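LPXTG cell wall surface protein (Streptococcus gordonii, PDB 4IGB) probably acts as a cell-wall-anchored adhesin, binding collagen and oral keratinocytes, of which this chain is the N-terminal, beta-sandwich part. Local coordinates at residues B[90-94]-B[138-142]; B[288-292]-B[317-321]; B[333-339]-B[370-376]; B[407-412]-B[425-431]. The contacts are given in a common frame with arbitrary orientation. Residues are numbered along the deposited sequence.

Overall arrangement
The four contacts follow one another along the chain, each closing before the next opens. Interaction 1 lies in the N-terminal domain, where it joins two sheets face to face. Interaction 2 lies near the passage into the N2 domain, its centre about 31 Å from that of interaction 1. Interactions 3 and 4 are strand pairings within N2, with centres about 18 Å apart; strands 333-338 and 409-417 are neighbours in one sheet, and Gln337 of interaction 3 meets Asn411 of interaction 4. Through Phe317, at the end of strand 310-317, interaction 2 packs on Met335 in the buried face of interaction 3, whereas interaction 1 lies apart in the N-terminal domain.

Interaction 1 of 4, residues B[90-94]-B[138-142]; sequences LSLKF and FFSIS
Segments 90-94 and 138-142 are both extended strand, running in nearly the same direction at 19° with their axes 11.1 Å apart at closest approach. That spacing is too wide for backbone pairing, and no hydrogen bond crosses; side chains alone fill the gap. Leu90 lies nearest Phe139 (CA-CA 9.8 Å) and Phe94 nearest Ile141 (CA-CA 11.1 Å). Leu90, with chi1 t and chi2 p, loses the most surface to the contact. Its CD2 reaches Phe139 CD2 at 3.9 Å and Phe138 CZ at 4.1 Å, so one methyl touches both rings. Phe139 is t at chi1, which carries its ring across the gap until CE2 comes within 3.4 Å of Leu92 CD1. This is the face-to-face packing of a beta-sandwich: strand 84-100 belongs to one antiparallel sheet and strand 135-142 to another, and their apolar faces meet in the buried interior of the N-terminal domain. Phe138 and Phe139 both point inward because they form a classic beta bulge opposite Phe72; Phe138 takes chi1 p. Both rings also meet Phe111 of strand 103-118 edge-to-face. Farther along, Phe94 and Ile141, each m at chi1, bring Phe94 CZ to 3.7 Å from Ile141 CD1. That same Ile141 CD1 lies 4.5 Å from Leu92 CD1.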
loop_
_atom_site.group_PDB
_atom_site.type_symbol
_atom_site.label_atom_id
_atom_site.label_comp_id
_atom_site.label_asym_id
_atom_site.label_seq_id
_atom_site.Cartn_x
_atom_site.Cartn_y
_atom_site.Cartn_z
ATOM N N LEU B 90 7.247 -19.905 0.281
ATOM C CA LEU B 90 8.179 -18.796 0.204
ATOM C C LEU B 90 7.721 -17.621 1.043
ATOM O O LEU B 90 6.594 -17.134 0.898
ATOM C CB LEU B 90 8.342 -18.341 -1.252
ATOM C CG LEU B 90 9.407 -17.265 -1.472
ATOM C CD1 LEU B 90 10.772 -17.797 -1.052
ATOM C CD2 LEU B 90 9.446 -16.803 -2.931
ATOM N N SER B 91 8.619 -17.161 1.901
ATOM C CA SER B 91 8.415 -15.971 2.715
ATOM C C SER B 91 9.595 -15.009 2.532
ATOM O O SER B 91 10.757 -15.400 2.705
ATOM C CB SER B 91 8.280 -16.370 4.191
ATOM O OG SER B 91 8.366 -15.227 5.016
ATOM N N LEU B 92 9.306 -13.756 2.186
ATOM C CA LEU B 92 10.361 -12.801 1.862
ATOM C C LEU B 92 10.329 -11.559 2.724
ATOM O O LEU B 92 9.288 -11.143 3.200
ATOM C CB LEU B 92 10.231 -12.337 0.402
ATOM C CG LEU B 92 10.263 -13.462 -0.629
ATOM C CD1 LEU B 92 9.887 -12.916 -1.990
ATOM C CD2 LEU B 92 11.648 -14.101 -0.651
ATOM N N LYS B 93 11.477 -10.918 2.843
ATOM C CA LYS B 93 11.533 -9.594 3.414
ATOM C C LYS B 93 12.280 -8.662 2.457
ATOM O O LYS B 93 13.320 -9.035 1.911
ATOM C CB LYS B 93 12.231 -9.635 4.776
ATOM C CG LYS B 93 12.301 -8.297 5.460
ATOM C CD LYS B 93 13.118 -8.372 6.731
ATOM C CE LYS B 93 13.318 -6.973 7.329
ATOM N NZ LYS B 93 13.891 -7.069 8.707
ATOM N N PHE B 94 11.729 -7.469 2.234
ATOM C CA PHE B 94 12.473 -6.402 1.585
ATOM C C PHE B 94 12.819 -5.386 2.649
ATOM O O PHE B 94 11.936 -4.771 3.222
ATOM C CB PHE B 94 11.662 -5.749 0.461
ATOM C CG PHE B 94 11.312 -6.684 -0.656
ATOM C CD1 PHE B 94 12.065 -6.711 -1.818
ATOM C CD2 PHE B 94 10.215 -7.529 -0.551
ATOM C CE1 PHE B 94 11.743 -7.585 -2.858
ATOM C CE2 PHE B 94 9.887 -8.416 -1.579
ATOM C CZ PHE B 94 10.653 -8.433 -2.739
ATOM N N PHE B 138 6.632 -19.367 -10.812
ATOM C CA PHE B 138 5.589 -18.662 -10.065
ATOM C C PHE B 138 5.910 -17.225 -9.666
ATOM O O PHE B 138 4.999 -16.436 -9.443
ATOM C CB PHE B 138 5.100 -19.474 -8.851
ATOM C CG PHE B 138 6.035 -19.461 -7.677
ATOM C CD1 PHE B 138 5.812 -18.603 -6.612
ATOM C CD2 PHE B 138 7.127 -20.329 -7.621
ATOM C CE1 PHE B 138 6.664 -18.600 -5.518
ATOM C CE2 PHE B 138 7.983 -20.321 -6.533
ATOM C CZ PHE B 138 7.752 -19.469 -5.478
ATOM N N PHE B 139 7.191 -16.874 -9.600
ATOM C CA PHE B 139 7.578 -15.597 -9.016
ATOM C C PHE B 139 8.981 -15.162 -9.406
ATOM O O PHE B 139 9.911 -15.974 -9.443
ATOM C CB PHE B 139 7.477 -15.695 -7.480
ATOM C CG PHE B 139 7.932 -14.459 -6.750
ATOM C CD1 PHE B 139 7.150 -13.312 -6.740
ATOM C CD2 PHE B 139 9.131 -14.455 -6.049
ATOM C CE1 PHE B 139 7.551 -12.176 -6.047
ATOM C CE2 PHE B 139 9.542 -13.314 -5.351
ATOM C CZ PHE B 139 8.757 -12.180 -5.358
ATOM N N SER B 140 9.145 -13.868 -9.676
ATOM C CA SER B 140 10.479 -13.333 -9.926
ATOM C C SER B 140 10.553 -11.911 -9.435
ATOM O O SER B 140 9.526 -11.232 -9.280
ATOM C CB SER B 140 10.861 -13.400 -11.420
ATOM O OG SER B 140 10.063 -12.512 -12.193
ATOM N N ILE B 141 11.780 -11.474 -9.186
ATOM C CA ILE B 141 12.066 -10.095 -8.830
ATOM C C ILE B 141 13.040 -9.526 -9.858
ATOM O O ILE B 141 14.112 -10.081 -10.078
ATOM C CB ILE B 141 12.708 -10.019 -7.442
ATOM C CG1 ILE B 141 11.793 -10.678 -6.411
ATOM C CG2 ILE B 141 13.019 -8.571 -7.070
ATOM C CD1 ILE B 141 12.396 -10.745 -5.016
ATOM N N SER B 142 12.666 -8.424 -10.488
ATOM C CA SER B 142 13.529 -7.785 -11.474
ATOM C C SER B 142 12.962 -6.439 -11.838
ATOM O O SER B 142 11.829 -6.105 -11.482
ATOM C CB SER B 142 13.582 -8.602 -12.757
ATOM O OG SER B 142 12.411 -8.358 -13.518
#

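Interaction 2 of 4, residues B[288-292]-B[317-321]; sequences EKIDP and FKVPV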
loop_
_atom_site.group_PDB
_atom_site.type_symbol
_atom_site.label_atom_id
_atom_site.label_comp_id
_atom_site.label_asym_id
_atom_site.label_seq_id
_atom_site.Cartn_x
_atom_site.Cartn_y
_atom_site.Cartn_z
ATOM N N GLU B 288 0.073 6.305 -0.308
ATOM C CA GLU B 288 -0.269 7.647 -0.741
ATOM C C GLU B 288 0.625 8.647 -0.027
ATOM O O GLU B 288 1.263 8.309 0.968
ATOM C CB GLU B 288 -1.752 7.903 -0.484
ATOM C CG GLU B 288 -2.624 6.956 -1.303
ATOM C CD GLU B 288 -4.006 6.747 -0.712
ATOM O OE1 GLU B 288 -4.942 7.418 -1.197
ATOM O OE2 GLU B 288 -4.157 5.913 0.231
ATOM N N LYS B 289 0.688 9.867 -0.552
ATOM C CA LYS B 289 1.621 10.885 -0.058
ATOM C C LYS B 289 0.962 11.960 0.781
ATOM O O LYS B 289 0.024 12.615 0.332
ATOM C CB LYS B 289 2.312 11.590 -1.232
ATOM C CG LYS B 289 3.580 10.933 -1.739
ATOM C CD LYS B 289 4.320 11.866 -2.699
ATOM C CE LYS B 289 5.350 11.106 -3.518
ATOM N NZ LYS B 289 5.940 11.953 -4.603
ATOM N N ILE B 290 1.457 12.154 1.996
ATOM C CA ILE B 290 1.119 13.358 2.751
ATOM C C ILE B 290 2.443 14.043 2.999
ATOM O O ILE B 290 3.113 13.793 3.995
ATOM C CB ILE B 290 0.361 13.069 4.082
ATOM C CG1 ILE B 290 -1.025 12.487 3.795
ATOM C CG2 ILE B 290 0.193 14.356 4.912
ATOM C CD1 ILE B 290 -1.781 12.037 5.042
ATOM N N ASP B 291 2.829 14.894 2.059
ATOM C CA ASP B 291 4.180 15.420 2.028
ATOM C C ASP B 291 4.163 16.818 1.413
ATOM O O ASP B 291 3.753 16.993 0.270
ATOM C CB ASP B 291 5.069 14.464 1.230
ATOM C CG ASP B 291 6.424 15.060 0.875
ATOM O OD1 ASP B 291 6.888 15.982 1.577
ATOM O OD2 ASP B 291 7.036 14.596 -0.116
ATOM N N PRO B 292 4.627 17.817 2.172
ATOM C CA PRO B 292 5.261 17.669 3.494
ATOM C C PRO B 292 4.340 17.201 4.617
ATOM O O PRO B 292 3.138 17.401 4.562
ATOM C CB PRO B 292 5.751 19.090 3.807
ATOM C CG PRO B 292 4.848 19.979 3.005
ATOM C CD PRO B 292 4.557 19.223 1.741
ATOM N N PHE B 317 -0.814 22.357 8.245
ATOM C CA PHE B 317 -1.135 21.080 7.611
ATOM C C PHE B 317 -1.205 21.230 6.103
ATOM O O PHE B 317 -2.038 21.969 5.591
ATOM C CB PHE B 317 -2.469 20.539 8.149
ATOM C CG PHE B 317 -2.482 20.350 9.646
ATOM C CD1 PHE B 317 -2.134 19.136 10.205
ATOM C CD2 PHE B 317 -2.835 21.391 10.488
ATOM C CE1 PHE B 317 -2.126 18.957 11.589
ATOM C CE2 PHE B 317 -2.840 21.218 11.873
ATOM C CZ PHE B 317 -2.482 19.997 12.420
ATOM N N LYS B 318 -0.343 20.517 5.385
ATOM C CA LYS B 318 -0.459 20.487 3.931
ATOM C C LYS B 318 -1.524 19.471 3.546
ATOM O O LYS B 318 -1.538 18.349 4.058
ATOM C CB LYS B 318 0.887 20.158 3.269
ATOM C CG LYS B 318 0.860 20.072 1.727
ATOM C CD LYS B 318 0.191 18.783 1.250
ATOM C CE LYS B 318 1.000 18.021 0.211
ATOM N NZ LYS B 318 1.526 18.818 -0.936
ATOM N N VAL B 319 -2.408 19.870 2.637
ATOM C CA VAL B 319 -3.498 19.030 2.197
ATOM C C VAL B 319 -3.145 18.260 0.919
ATOM O O VAL B 319 -2.798 18.858 -0.094
ATOM C CB VAL B 319 -4.760 19.886 1.944
ATOM C CG1 VAL B 319 -5.891 19.026 1.436
ATOM C CG2 VAL B 319 -5.165 20.646 3.212
ATOM N N PRO B 320 -3.253 16.921 0.958
ATOM C CA PRO B 320 -2.954 16.088 -0.213
ATOM C C PRO B 320 -3.904 16.364 -1.369
ATOM O O PRO B 320 -5.095 16.557 -1.152
ATOM C CB PRO B 320 -3.195 14.656 0.292
ATOM C CG PRO B 320 -3.311 14.755 1.745
ATOM C CD PRO B 320 -3.776 16.126 2.077
ATOM N N VAL B 321 -3.388 16.341 -2.591
ATOM C CA VAL B 321 -4.209 16.560 -3.774
ATOM C C VAL B 321 -4.872 15.267 -4.252
ATOM O O VAL B 321 -4.190 14.297 -4.580
ATOM C CB VAL B 321 -3.375 17.163 -4.929
ATOM C CG1 VAL B 321 -4.217 17.277 -6.204
ATOM C CG2 VAL B 321 -2.785 18.526 -4.519
HETATM O O HOH W 1 0.586 17.913 6.093
#
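Lys318 folds its aliphatic chain over Asp291 and Pro292, and it has the largest area covered in this contact. Its CE comes to 2.9 Å from Asp291 O, while Lys318 CG touches Pro292 CD at 3.8 Å and Lys318 CB lies 3.8 Å from Pro292 O. A cis peptide bond precedes Pro292. Water 1 bridges the two backbones, donating hydrogen bonds to Pro292 O and Lys318 O, both at 3.0 Å. Farther along, the packing turns apolar where Ile290 CG1 rests on Pro320 CG at 3.8 Å. Pro320 CB also makes a van der Waals contact with Lys289 O, at 3.8 Å. Neither segment pairs with the other as a regular strand, so side-chain overlap and a bridging water contribute much of the junction. It joins the loop between strands 280-287 and 295-304 to the one that follows strand 310-317. Ile290 also packs on Leu415 of strand 409-417 and on Leu420 and Ala422 of strand 420-423, while Pro320 touches Val417.

Interaction 3 of 4, residues B[333-339]-B[370-376]; sequences IEMVQKF and QTVTVKM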
loop_
_atom_site.group_PDB
_atom_site.type_symbol
_atom_site.label_atom_id
_atom_site.label_comp_id
_atom_site.label_asym_id
_atom_site.label_seq_id
_atom_site.Cartn_x
_atom_site.Cartn_y
_atom_site.Cartn_z
ATOM N N ILE B 333 -11.336 15.011 7.019
ATOM C CA ILE B 333 -10.024 15.485 7.395
ATOM C C ILE B 333 -10.099 15.969 8.830
ATOM O O ILE B 333 -10.978 16.752 9.178
ATOM C CB ILE B 333 -9.553 16.641 6.504
ATOM C CG1 ILE B 333 -9.376 16.172 5.049
ATOM C CG2 ILE B 333 -8.251 17.227 7.040
ATOM C CD1 ILE B 333 -9.060 17.349 4.062
ATOM N N GLU B 334 -9.174 15.505 9.659
ATOM C CA GLU B 334 -9.152 15.873 11.060
ATOM C C GLU B 334 -7.716 16.055 11.504
ATOM O O GLU B 334 -6.792 15.495 10.911
ATOM C CB GLU B 334 -9.841 14.796 11.910
ATOM C CG GLU B 334 -11.202 14.386 11.377
ATOM C CD GLU B 334 -11.898 13.335 12.245
ATOM O OE1 GLU B 334 -11.295 12.874 13.244
ATOM O OE2 GLU B 334 -13.056 12.969 11.917
ATOM N N MET B 335 -7.534 16.865 12.540
ATOM C CA MET B 335 -6.237 17.054 13.151
ATOM C C MET B 335 -6.437 16.769 14.625
ATOM O O MET B 335 -7.347 17.322 15.251
ATOM C CB MET B 335 -5.747 18.491 12.960
ATOM C CG MET B 335 -5.639 18.916 11.501
ATOM S SD MET B 335 -7.250 19.151 10.744
ATOM C CE MET B 335 -6.768 20.121 9.292
ATOM N N VAL B 336 -5.593 15.896 15.160
ATOM C CA VAL B 336 -5.722 15.420 16.527
ATOM C C VAL B 336 -4.548 15.932 17.332
ATOM O O VAL B 336 -3.399 15.615 17.023
ATOM C CB VAL B 336 -5.677 13.877 16.600
ATOM C CG1 VAL B 336 -5.702 13.415 18.050
ATOM C CG2 VAL B 336 -6.832 13.256 15.835
ATOM N N GLN B 337 -4.843 16.729 18.351
ATOM C CA GLN B 337 -3.837 17.175 19.309
ATOM C C GLN B 337 -4.007 16.401 20.610
ATOM O O GLN B 337 -5.110 15.969 20.953
ATOM C CB GLN B 337 -4.010 18.664 19.619
ATOM C CG GLN B 337 -2.943 19.569 19.059
ATOM C CD GLN B 337 -1.561 19.388 19.687
ATOM O OE1 GLN B 337 -1.297 18.414 20.395
ATOM N NE2 GLN B 337 -0.665 20.342 19.416
ATOM N N LYS B 338 -2.919 16.227 21.345
ATOM C CA LYS B 338 -3.049 15.726 22.704
ATOM C C LYS B 338 -2.017 16.431 23.555
ATOM O O LYS B 338 -0.832 16.425 23.245
ATOM C CB LYS B 338 -2.877 14.205 22.772
ATOM C CG LYS B 338 -3.096 13.640 24.174
ATOM C CD LYS B 338 -2.936 12.120 24.206
ATOM C CE LYS B 338 -3.076 11.577 25.622
ATOM N NZ LYS B 338 -2.439 10.229 25.747
ATOM N N PHE B 339 -2.474 17.062 24.621
ATOM C CA PHE B 339 -1.595 17.929 25.391
ATOM C C PHE B 339 -1.054 17.272 26.637
ATOM O O PHE B 339 -1.787 16.612 27.369
ATOM C CB PHE B 339 -2.333 19.213 25.761
ATOM C CG PHE B 339 -2.751 20.024 24.562
ATOM C CD1 PHE B 339 -1.807 20.715 23.813
ATOM C CD2 PHE B 339 -4.082 20.083 24.175
ATOM C CE1 PHE B 339 -2.193 21.460 22.709
ATOM C CE2 PHE B 339 -4.464 20.824 23.079
ATOM C CZ PHE B 339 -3.515 21.515 22.347
ATOM N N GLN B 370 -7.441 15.593 27.672
ATOM C CA GLN B 370 -6.312 16.296 27.071
ATOM C C GLN B 370 -6.262 16.215 25.532
ATOM O O GLN B 370 -5.414 16.844 24.900
ATOM C CB GLN B 370 -5.003 15.775 27.669
ATOM C CG GLN B 370 -4.841 16.113 29.159
ATOM C CD GLN B 370 -4.668 17.608 29.397
ATOM O OE1 GLN B 370 -5.621 18.306 29.745
ATOM N NE2 GLN B 370 -3.447 18.099 29.223
ATOM N N THR B 371 -7.164 15.448 24.926
ATOM C CA THR B 371 -7.195 15.361 23.464
ATOM C C THR B 371 -8.149 16.369 22.841
ATOM O O THR B 371 -9.310 16.449 23.222
ATOM C CB THR B 371 -7.589 13.965 22.992
ATOM O OG1 THR B 371 -6.609 13.031 23.446
ATOM C CG2 THR B 371 -7.666 13.916 21.466
ATOM N N VAL B 372 -7.652 17.137 21.873
ATOM C CA VAL B 372 -8.492 18.085 21.150
ATOM C C VAL B 372 -8.445 17.825 19.650
ATOM O O VAL B 372 -7.370 17.825 19.042
ATOM C CB VAL B 372 -8.090 19.539 21.433
ATOM C CG1 VAL B 372 -8.887 20.492 20.530
ATOM C CG2 VAL B 372 -8.324 19.863 22.896
ATOM N N THR B 373 -9.610 17.594 19.060
ATOM C CA THR B 373 -9.678 17.169 17.667
ATOM C C THR B 373 -10.422 18.175 16.809
ATOM O O THR B 373 -11.553 18.544 17.105
ATOM C CB THR B 373 -10.342 15.789 17.536
ATOM O OG1 THR B 373 -9.535 14.817 18.205
ATOM C CG2 THR B 373 -10.498 15.387 16.069
ATOM N N VAL B 374 -9.773 18.625 15.746
ATOM C CA VAL B 374 -10.430 19.499 14.788
ATOM C C VAL B 374 -10.865 18.690 13.576
ATOM O O VAL B 374 -10.067 17.962 12.993
ATOM C CB VAL B 374 -9.518 20.645 14.342
ATOM C CG1 VAL B 374 -10.180 21.429 13.206
ATOM C CG2 VAL B 374 -9.199 21.536 15.524
ATOM N N LYS B 375 -12.136 18.824 13.206
ATOM C CA LYS B 375 -12.695 18.107 12.068
ATOM C C LYS B 375 -13.217 19.118 11.073
ATOM O O LYS B 375 -14.094 19.922 11.411
ATOM C CB LYS B 375 -13.853 17.206 12.515
ATOM C CG LYS B 375 -13.520 16.303 13.700
ATOM C CD LYS B 375 -14.702 15.410 14.076
ATOM C CE LYS B 375 -14.407 14.605 15.344
ATOM N NZ LYS B 375 -15.329 13.439 15.491
ATOM N N MET B 376 -12.679 19.092 9.856
ATOM C CA MET B 376 -13.180 19.965 8.802
ATOM C C MET B 376 -14.564 19.465 8.448
ATOM O O MET B 376 -14.798 18.266 8.458
ATOM C CB MET B 376 -12.256 19.950 7.580
ATOM C CG MET B 376 -10.787 20.129 7.928
ATOM S SD MET B 376 -10.479 21.540 9.027
ATOM C CE MET B 376 -10.945 22.937 7.987
HETATM O O HOH W 2 -13.808 15.730 8.329
HETATM O O HOH W 3 -6.748 19.385 16.949
#
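Phe339 and Gln370 cover one end of this strand pair: Gln370 NE2 donates to Phe339 O at 2.9 Å and also bonds Leu343 O, and the Phe339 ring abuts Val372 edge-on, CE2 lying 4.0 Å from Val372 CG2. At the far end the Met335 side chain bends at chi2 (p) and lies beside Val374, its CE reaching Met376 SD at 4.0 Å; Met376 CG in turn fits against Ile333 CG2. Val372 and Val374 share the face of Met335 and Gln337, and both valines bulge against Leu348. On the opposite face Val336 settles into the shallow hollow between Thr371 and Thr373, its CG1 against Thr371 CG2 and its CG2 against Thr373 OG1. Backbone hydrogen bonds fix these positions, among them Met335 N to Val374 O and Gln337 N to Val372 O, both 2.8 Å. Strands 333-338 and 371-376 run at 164°, with axes 4.6 Å apart: an antiparallel ladder whose buried face, bearing Met335, Val372 and Val374, packs on strands 343-352 and 389-397, as in the beta-sandwich folds of adhesins.

Interaction 4 of 4, residues B[407-412]-B[425-431]; sequences EKIDNT and NQVSTAL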
loop_
_atom_site.group_PDB
_atom_site.type_symbol
_atom_site.label_atom_id
_atom_site.label_comp_id
_atom_site.label_asym_id
_atom_site.label_seq_id
_atom_site.Cartn_x
_atom_site.Cartn_y
_atom_site.Cartn_z
ATOM N N GLU B 407 10.285 15.554 32.227
ATOM C CA GLU B 407 10.888 16.879 32.331
ATOM C C GLU B 407 10.224 17.802 31.339
ATOM O O GLU B 407 9.201 18.415 31.649
ATOM C CB GLU B 407 12.396 16.844 32.071
ATOM C CG GLU B 407 13.130 18.157 32.397
ATOM C CD GLU B 407 12.870 19.284 31.381
ATOM O OE1 GLU B 407 13.694 19.489 30.459
ATOM O OE2 GLU B 407 11.846 19.982 31.512
ATOM N N LYS B 408 10.811 17.889 30.146
ATOM C CA LYS B 408 10.367 18.813 29.106
ATOM C C LYS B 408 8.946 18.490 28.677
ATOM O O LYS B 408 8.497 17.354 28.794
ATOM C CB LYS B 408 11.307 18.745 27.900
ATOM C CG LYS B 408 11.380 17.360 27.290
ATOM C CD LYS B 408 12.547 17.206 26.324
ATOM C CE LYS B 408 12.637 15.761 25.801
ATOM N NZ LYS B 408 12.477 15.655 24.312
ATOM N N ILE B 409 8.226 19.493 28.198
ATOM C CA ILE B 409 6.894 19.235 27.692
ATOM C C ILE B 409 7.004 19.014 26.200
ATOM O O ILE B 409 7.449 19.901 25.470
ATOM C CB ILE B 409 5.924 20.382 27.987
ATOM C CG1 ILE B 409 5.756 20.558 29.495
ATOM C CG2 ILE B 409 4.578 20.106 27.333
ATOM C CD1 ILE B 409 5.134 21.883 29.880
ATOM N N ASP B 410 6.624 17.815 25.766
ATOM C CA ASP B 410 6.633 17.430 24.355
ATOM C C ASP B 410 5.256 17.598 23.737
ATOM O O ASP B 410 4.239 17.610 24.440
ATOM C CB ASP B 410 7.070 15.965 24.203
ATOM C CG ASP B 410 8.530 15.758 24.550
ATOM O OD1 ASP B 410 9.322 16.705 24.346
ATOM O OD2 ASP B 410 8.888 14.662 25.028
ATOM N N ASN B 411 5.220 17.710 22.412
ATOM C CA ASN B 411 3.952 17.763 21.706
ATOM C C ASN B 411 4.092 17.277 20.257
ATOM O O ASN B 411 5.120 17.495 19.608
ATOM C CB ASN B 411 3.380 19.177 21.769
ATOM C CG ASN B 411 2.008 19.280 21.140
ATOM O OD1 ASN B 411 1.866 19.798 20.036
ATOM N ND2 ASN B 411 0.989 18.771 21.833
ATOM N N THR B 412 3.060 16.594 19.777
ATOM C CA THR B 412 2.998 16.097 18.406
ATOM C C THR B 412 1.546 16.209 17.963
ATOM O O THR B 412 0.630 15.968 18.755
ATOM C CB THR B 412 3.486 14.623 18.312
ATOM O OG1 THR B 412 4.898 14.581 18.542
ATOM C CG2 THR B 412 3.205 14.008 16.928
ATOM N N ASN B 425 6.285 16.808 13.094
ATOM C CA ASN B 425 7.502 16.713 13.882
ATOM C C ASN B 425 7.103 16.901 15.334
ATOM O O ASN B 425 6.075 17.529 15.625
ATOM C CB ASN B 425 8.461 17.831 13.492
ATOM C CG ASN B 425 7.812 19.192 13.591
ATOM O OD1 ASN B 425 6.904 19.508 12.822
ATOM N ND2 ASN B 425 8.248 19.994 14.555
ATOM N N GLN B 426 7.911 16.366 16.243
ATOM C CA GLN B 426 7.717 16.604 17.666
ATOM C C GLN B 426 8.427 17.887 18.115
ATOM O O GLN B 426 9.523 18.195 17.648
ATOM C CB GLN B 426 8.221 15.413 18.482
ATOM C CG GLN B 426 7.959 15.558 19.979
ATOM C CD GLN B 426 8.609 14.457 20.787
ATOM O OE1 GLN B 426 7.938 13.545 21.267
ATOM N NE2 GLN B 426 9.927 14.538 20.944
ATOM N N VAL B 427 7.807 18.643 19.016
ATOM C CA VAL B 427 8.451 19.848 19.546
ATOM C C VAL B 427 8.600 19.747 21.044
ATOM O O VAL B 427 7.998 18.887 21.681
ATOM C CB VAL B 427 7.673 21.153 19.226
ATOM C CG1 VAL B 427 7.618 21.398 17.716
ATOM C CG2 VAL B 427 6.277 21.132 19.857
ATOM N N SER B 428 9.399 20.641 21.607
ATOM C CA SER B 428 9.705 20.564 23.022
ATOM C C SER B 428 9.754 21.927 23.687
ATOM O O SER B 428 10.333 22.871 23.159
ATOM C CB SER B 428 11.040 19.849 23.236
ATOM O OG SER B 428 10.832 18.507 23.633
ATOM N N THR B 429 9.146 22.012 24.860
ATOM C CA THR B 429 9.328 23.166 25.722
ATOM C C THR B 429 10.054 22.745 26.997
ATOM O O THR B 429 9.528 21.959 27.792
ATOM C CB THR B 429 7.990 23.821 26.055
ATOM O OG1 THR B 429 7.366 24.248 24.832
ATOM C CG2 THR B 429 8.201 25.015 26.983
ATOM N N ALA B 430 11.273 23.257 27.168
ATOM C CA ALA B 430 12.096 22.932 28.331
ATOM C C ALA B 430 11.577 23.626 29.581
ATOM O O ALA B 430 11.079 24.749 29.520
ATOM C CB ALA B 430 13.540 23.322 28.075
ATOM N N LEU B 431 11.706 22.955 30.721
ATOM C CA LEU B 431 11.259 23.515 31.991
ATOM C C LEU B 431 12.424 24.114 32.773
ATOM O O LEU B 431 13.483 23.498 32.896
ATOM C CB LEU B 431 10.556 22.447 32.829
ATOM C CG LEU B 431 9.169 22.019 32.345
ATOM C CD1 LEU B 431 8.426 21.275 33.441
ATOM C CD2 LEU B 431 8.372 23.223 31.872
HETATM O O HOH W 4 5.742 22.073 24.188
HETATM O O HOH W 5 5.166 14.183 21.401
#
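Backbone hydrogen bonds dominate this contact. Ile409 and Thr429 form one hydrogen-bonded pair, with Ile409 N to Thr429 O and Thr429 N to Ile409 O both 2.8 Å; Asn411 and Val427 form the next, with Asn411 N to Val427 O at 3.1 Å and Val427 N to Asn411 O at 3.0 Å. Between them sits the non-hydrogen-bonded pair Asp410-Ser428. Beyond the ladder, the poorly ordered Glu407 accepts from Leu431 N through OE2 at 3.1 Å. Charged and polar side chains gather on the face of Asp410 and Ser428: their OD1 and OG atoms are 2.5 Å apart, and Lys408 NZ makes a 3.3 Å salt bridge to Asp410 OD1 and a weak hydrogen bond to Ser428 OG at 3.4 Å. Water 4 links Ile409 O with Thr429 OG1, which also hydrogen-bonds Pro300 O; water 5 links Thr412 OG1 with Gln426 OE1. On the face of Ile409 and Val427, apolar packing includes Ile409 CD1 against Leu431 CD2 at 4.0 Å; Ile409 and Val427 also touch Tyr313. Running at 169°, the strands form an antiparallel pair within the N2 beta-sandwich, in which 427-432 also lies parallel to strand 295-304.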